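Local coordinates for uncharacterized protein SPOA0173 (Silicibacter pomeroyi, PDB 3EYT) that is of unknown function but has a thioredoxin-like fold of the AhpC/TSA family and may be an oxidoreductase with antioxidant activity, at residues 8-13 against 106-111; 67-72 against 76-81. One frame throughout, in Å; residues are numbered along the deposited sequence. Where two conformers were deposited one is given.

Contact 1 of 2, residues 8-13 against 106-111; sequences ELQIQQ and MPRTMA. With EDO (1,2-ethanediol), chain I.
Arg108 NE donates a short hydrogen bond of 2.7 Å to Gln10 OE1, meeting the oxygen obliquely: NE lies 33° out of the plane of the Gln10 carbonyl, while the oxygen sits close to the guanidinium plane, at its edge. The two flat groups are themselves turned 63° apart. A bend at chi3 of Arg108 folds the chain back and brings NE to the amide. The other end of the amide is held through a water, which accepts a bond from Gln10 NE2 at 2.8 Å and a weak one from Arg108 NH2. With an alanine at this position in place of Arg108, Gln10 OE1 would probably lose its charged donor and the water its weak second partner, leaving the amide freer to turn.

One residue further along the helix, Thr109 OG1 takes the backbone N-H of Gln10 at 2.9 Å; with OG1 anti to its own carbonyl carbon (chi1 -49°), the hydroxyl sits beside the loop, and its methyl CG2 packs on Leu9 CD2 at 4.0 Å. Asp99 receives the N-H groups of Thr109 and Met110 at the start of this helix. Ahead of the helix an ethanediol, probably from the crystallisation liquor, donates a hydrogen bond to Met106 O. Gln100 pairs with the backbones of both Gln10 and Arg108 and so bridges the two segments from outside. The contact joins the approach to strand 11-15 to the short helix 108-112 beside the central mixed sheet of a thioredoxin-like fold.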
loop_
_atom_site.group_PDB
_atom_site.type_symbol
_atom_site.label_atom_id
_atom_site.label_comp_id
_atom_site.label_asym_id
_atom_site.label_seq_id
_atom_site.Cartn_x
_atom_site.Cartn_y
_atom_site.Cartn_z
ATOM N N GLU C 8 18.834 12.045 13.997
ATOM C CA GLU C 8 19.134 10.737 13.413
ATOM C C GLU C 8 17.985 10.304 12.458
ATOM O O GLU C 8 16.819 10.531 12.761
ATOM C CB GLU C 8 19.403 9.710 14.539
ATOM C CG GLU C 8 20.739 9.961 15.303
ATOM C CD GLU C 8 21.013 9.000 16.481
ATOM O OE1 GLU C 8 20.110 8.269 16.936
ATOM O OE2 GLU C 8 22.161 8.985 16.981
ATOM N N LEU C 9 18.321 9.737 11.293
ATOM C CA LEU C 9 17.321 9.256 10.334
ATOM C C LEU C 9 16.500 8.148 10.985
ATOM O O LEU C 9 17.055 7.277 11.675
ATOM C CB LEU C 9 18.010 8.743 9.066
ATOM C CG LEU C 9 18.893 9.742 8.310
ATOM C CD1 LEU C 9 19.515 9.091 7.044
ATOM C CD2 LEU C 9 18.123 10.992 7.940
ATOM N N GLN C 10 15.194 8.208 10.834
ATOM C CA GLN C 10 14.347 7.097 11.277
ATOM C C GLN C 10 13.722 6.480 10.037
ATOM O O GLN C 10 12.782 7.016 9.461
ATOM C CB GLN C 10 13.281 7.569 12.278
ATOM C CG GLN C 10 13.860 8.316 13.525
ATOM C CD GLN C 10 12.738 8.864 14.408
ATOM O OE1 GLN C 10 11.955 8.115 14.987
ATOM N NE2 GLN C 10 12.637 10.173 14.472
ATOM N N ILE C 11 14.290 5.357 9.620
ATOM C CA ILE C 11 14.032 4.750 8.330
ATOM C C ILE C 11 13.407 3.386 8.559
ATOM O O ILE C 11 13.774 2.679 9.510
ATOM C CB ILE C 11 15.377 4.525 7.556
ATOM C CG1 ILE C 11 16.115 5.860 7.329
ATOM C CG2 ILE C 11 15.148 3.808 6.224
ATOM C CD1 ILE C 11 15.224 6.938 6.678
ATOM N N GLN C 12 12.446 3.032 7.699
ATOM C CA GLN C 12 11.749 1.749 7.760
ATOM C C GLN C 12 12.459 0.694 6.878
ATOM O O GLN C 12 12.575 -0.506 7.248
ATOM C CB GLN C 12 10.324 1.963 7.282
ATOM C CG GLN C 12 9.453 0.723 7.317
ATOM C CD GLN C 12 8.730 0.557 5.997
ATOM O OE1 GLN C 12 7.633 1.114 5.760
ATOM N NE2 GLN C 12 9.348 -0.177 5.110
ATOM N N GLN C 13 12.914 1.142 5.710
ATOM C CA GLN C 13 13.730 0.310 4.847
ATOM C C GLN C 13 14.505 1.158 3.841
ATOM O O GLN C 13 14.138 2.296 3.574
ATOM C CB GLN C 13 12.849 -0.681 4.107
ATOM C CG GLN C 13 11.899 -0.075 3.124
ATOM C CD GLN C 13 11.108 -1.179 2.453
ATOM O OE1 GLN C 13 11.607 -1.806 1.547
ATOM N NE2 GLN C 13 9.906 -1.458 2.947
HETATM N N MSE C 106 2.235 12.803 8.871
HETATM C CA MSE C 106 3.623 13.082 8.589
HETATM C C MSE C 106 4.529 11.982 9.151
HETATM O O MSE C 106 4.352 11.578 10.315
HETATM C CB MSE C 106 4.002 14.419 9.238
HETATM C CG MSE C 106 5.353 14.938 8.799
HETATM SE SE MSE C 106 5.540 16.863 9.207
HETATM C CE MSE C 106 3.882 17.510 8.440
ATOM N N PRO C 107 5.505 11.512 8.346
ATOM C CA PRO C 107 6.398 10.478 8.859
ATOM C C PRO C 107 7.463 11.047 9.820
ATOM O O PRO C 107 7.589 12.273 9.936
ATOM C CB PRO C 107 7.000 9.871 7.602
ATOM C CG PRO C 107 6.986 11.016 6.575
ATOM C CD PRO C 107 5.781 11.857 6.926
ATOM N N ARG C 108 8.232 10.170 10.479
ATOM C CA ARG C 108 8.985 10.578 11.684
ATOM C C ARG C 108 10.171 11.502 11.392
ATOM O O ARG C 108 10.386 12.496 12.116
ATOM C CB ARG C 108 9.456 9.358 12.501
ATOM C CG ARG C 108 8.291 8.505 12.990
ATOM C CD ARG C 108 8.672 7.549 14.085
ATOM N NE ARG C 108 9.287 8.229 15.217
ATOM C CZ ARG C 108 8.633 8.624 16.309
ATOM N NH1 ARG C 108 7.326 8.407 16.441
ATOM N NH2 ARG C 108 9.295 9.234 17.276
ATOM N N THR C 109 10.960 11.164 10.375
ATOM C CA THR C 109 12.151 11.988 10.063
ATOM C C THR C 109 11.727 13.352 9.512
ATOM O O THR C 109 12.277 14.420 9.883
ATOM C CB THR C 109 13.073 11.270 9.061
ATOM O OG1 THR C 109 13.277 9.932 9.516
ATOM C CG2 THR C 109 14.415 11.984 8.899
HETATM N N MSE C 110 10.725 13.324 8.645
HETATM C CA MSE C 110 10.161 14.569 8.149
HETATM C C MSE C 110 9.723 15.520 9.278
HETATM O O MSE C 110 10.049 16.710 9.227
HETATM C CB MSE C 110 8.937 14.285 7.260
HETATM C CG MSE C 110 8.497 15.541 6.499
HETATM SE SE MSE C 110 6.902 15.250 5.410
HETATM C CE MSE C 110 6.752 17.077 4.739
ATOM N N ALA C 111 8.995 15.001 10.269
ATOM C CA ALA C 111 8.580 15.795 11.430
ATOM C C ALA C 111 9.770 16.241 12.252
ATOM O O ALA C 111 9.826 17.390 12.650
ATOM C CB ALA C 111 7.567 15.029 12.308
HETATM C C1 EDO I . 3.960 13.121 13.311
HETATM O O1 EDO I . 3.060 12.442 12.411
HETATM C C2 EDO I . 5.256 12.315 13.497
HETATM O O2 EDO I . 5.079 11.379 14.573
HETATM O O HOH W 1 11.168 11.417 16.555
#

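Contact 2 of 2, residues 67-72 against 76-81; sequences GLHTVF and EAMTPI
Over one face of the His69 imidazole lies Val71 CG2, 3.1 Å above the ring plane and displaced toward the rim, while the carbonyl O of Met78 and a water sit at the ring's edge, near its plane. CE1 is the ring atom closest to that oxygen, at 3.4 Å. The water bridges the two residues: it donates to Met78 O at 2.7 Å and lies 2.9 Å from His69 ND1. NE2, on the other side of CE1, is hydrogen-bonded to the backbone N of Met38, and the imidazole is thus held on two sides.

His69 ends strand 63-69, and Met78 stands just ahead of helix 80-89, which places the contact in the connection between strand and helix of a beta-alpha-beta unit, a building block of the thioredoxin-like fold. CB of Met78 settles against Val71 CG2 at 3.8 Å and also approaches His69 CE1. The His69 and Met78 side chains cross at about a right angle. With CG anti to the carbonyl carbon (chi1 -58°) and the selenomethionine chain extended at chi2, SE comes to 5.2 Å from the centroid of the His69 ring, an oblique selenium-aromatic approach. Met78 also packs on Gln37 and Leu39, and on Glu89 of a neighbouring subunit.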
loop_
_atom_site.group_PDB
_atom_site.type_symbol
_atom_site.label_atom_id
_atom_site.label_comp_id
_atom_site.label_asym_id
_atom_site.label_seq_id
_atom_site.Cartn_x
_atom_site.Cartn_y
_atom_site.Cartn_z
ATOM N N GLY C 67 18.291 9.765 -0.811
ATOM C CA GLY C 67 16.875 10.122 -0.998
ATOM C C GLY C 67 16.123 9.765 0.285
ATOM O O GLY C 67 16.433 8.770 0.934
ATOM N N LEU C 68 15.123 10.552 0.641
ATOM C CA LEU C 68 14.274 10.207 1.768
ATOM C C LEU C 68 12.813 10.282 1.294
ATOM O O LEU C 68 12.317 11.361 0.949
ATOM C CB LEU C 68 14.546 11.160 2.936
ATOM C CG LEU C 68 13.673 10.943 4.167
ATOM C CD1 LEU C 68 14.088 9.640 4.850
ATOM C CD2 LEU C 68 13.749 12.123 5.160
ATOM N N HIS C 69 12.151 9.125 1.211
ATOM C CA HIS C 69 10.740 9.103 0.741
ATOM C C HIS C 69 9.817 9.398 1.934
ATOM O O HIS C 69 9.617 8.551 2.837
ATOM C CB HIS C 69 10.397 7.762 0.071
ATOM C CG HIS C 69 9.165 7.822 -0.796
ATOM N ND1 HIS C 69 8.202 6.838 -0.789
ATOM C CD2 HIS C 69 8.748 8.748 -1.689
ATOM C CE1 HIS C 69 7.243 7.155 -1.642
ATOM N NE2 HIS C 69 7.557 8.307 -2.205
ATOM N N THR C 70 9.312 10.627 1.956
ATOM C CA THR C 70 8.570 11.154 3.128
ATOM C C THR C 70 7.109 11.258 2.690
ATOM O O THR C 70 6.650 12.310 2.215
ATOM C CB THR C 70 9.126 12.521 3.524
ATOM O OG1 THR C 70 9.123 13.397 2.367
ATOM C CG2 THR C 70 10.564 12.419 4.048
ATOM N N VAL C 71 6.364 10.161 2.801
ATOM C CA VAL C 71 5.013 10.172 2.290
ATOM C C VAL C 71 4.117 10.724 3.417
ATOM O O VAL C 71 4.002 10.092 4.475
ATOM C CB VAL C 71 4.564 8.727 1.902
ATOM C CG1 VAL C 71 3.101 8.732 1.411
ATOM C CG2 VAL C 71 5.491 8.148 0.833
ATOM N N PHE C 72 3.472 11.861 3.188
ATOM C CA PHE C 72 2.655 12.467 4.229
ATOM C C PHE C 72 1.207 12.578 3.777
ATOM O O PHE C 72 0.378 13.146 4.472
ATOM C CB PHE C 72 3.240 13.817 4.676
ATOM C CG PHE C 72 3.263 14.862 3.591
ATOM C CD1 PHE C 72 2.133 15.665 3.353
ATOM C CD2 PHE C 72 4.393 15.043 2.813
ATOM C CE1 PHE C 72 2.161 16.665 2.366
ATOM C CE2 PHE C 72 4.435 16.020 1.806
ATOM C CZ PHE C 72 3.320 16.827 1.575
ATOM N N GLU C 76 -1.409 5.077 0.788
ATOM C CA GLU C 76 -1.697 3.803 0.131
ATOM C C GLU C 76 -1.265 3.764 -1.346
ATOM O O GLU C 76 -1.191 2.693 -1.926
ATOM C CB GLU C 76 -3.198 3.429 0.268
ATOM C CG GLU C 76 -4.179 4.276 -0.553
ATOM C CD GLU C 76 -4.256 5.738 -0.086
ATOM O OE1 GLU C 76 -3.933 6.008 1.114
ATOM O OE2 GLU C 76 -4.624 6.620 -0.932
ATOM N N ALA C 77 -0.993 4.926 -1.924
ATOM C CA ALA C 77 -0.618 5.061 -3.324
ATOM C C ALA C 77 0.891 5.014 -3.521
ATOM O O ALA C 77 1.344 4.843 -4.665
ATOM C CB ALA C 77 -1.112 6.360 -3.849
HETATM N N MSE C 78 1.644 5.203 -2.423
HETATM C CA MSE C 78 3.085 5.451 -2.463
HETATM C C MSE C 78 3.827 4.490 -1.527
HETATM O O MSE C 78 4.788 4.895 -0.868
HETATM C CB MSE C 78 3.391 6.885 -2.050
HETATM C CG MSE C 78 2.677 7.947 -2.927
HETATM SE SE MSE C 78 3.541 9.639 -2.760
HETATM C CE MSE C 78 1.954 10.735 -2.455
ATOM N N THR C 79 3.380 3.230 -1.472
ATOM C CA THR C 79 4.001 2.238 -0.595
ATOM C C THR C 79 5.337 1.734 -1.225
ATOM O O THR C 79 5.625 2.003 -2.416
ATOM C CB THR C 79 3.064 1.031 -0.389
ATOM O OG1 THR C 79 3.001 0.285 -1.619
ATOM C CG2 THR C 79 1.643 1.460 0.027
ATOM N N PRO C 80 6.149 0.997 -0.450
ATOM C CA PRO C 80 7.440 0.583 -0.988
ATOM C C PRO C 80 7.389 -0.213 -2.303
ATOM O O PRO C 80 8.339 -0.104 -3.102
ATOM C CB PRO C 80 8.035 -0.269 0.157
ATOM C CG PRO C 80 7.546 0.470 1.424
ATOM C CD PRO C 80 6.072 0.784 1.033
ATOM N N ILE C 81 6.337 -1.007 -2.541
ATOM C CA ILE C 81 6.285 -1.767 -3.826
ATOM C C ILE C 81 6.194 -0.744 -4.976
ATOM O O ILE C 81 6.810 -0.913 -6.034
ATOM C CB ILE C 81 5.142 -2.804 -3.880
ATOM C CG1 ILE C 81 5.195 -3.628 -5.162
ATOM C CG2 ILE C 81 3.761 -2.147 -3.766
ATOM C CD1 ILE C 81 4.190 -4.733 -5.192
HETATM O O HOH W 2 7.183 4.369 0.344
#

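Overall arrangement
From the N terminus, the chain passes residues 8-13, which lead into strand 11-15, then runs through strand 30-36 and helix 41-57 to strand 63-69. Contact 2 closes a tight loop, with only three residues between 67-72 and 76-81, and brings the end of strand 63-69 to the start of helix 80-89. Strand 96-99 follows, and residues 106-111 then return to 8-13: contact 1 closes a loop of 92 residues in which contact 2 is nested, and ties the start of strand 11-15 to helix 108-112. The centres lie about 11 Å apart and both contacts reach the same sheet. They touch directly: Ile11 packs on Leu68, Pro107 on Val71, Met110 on Phe72 and Gln13 on Pro80.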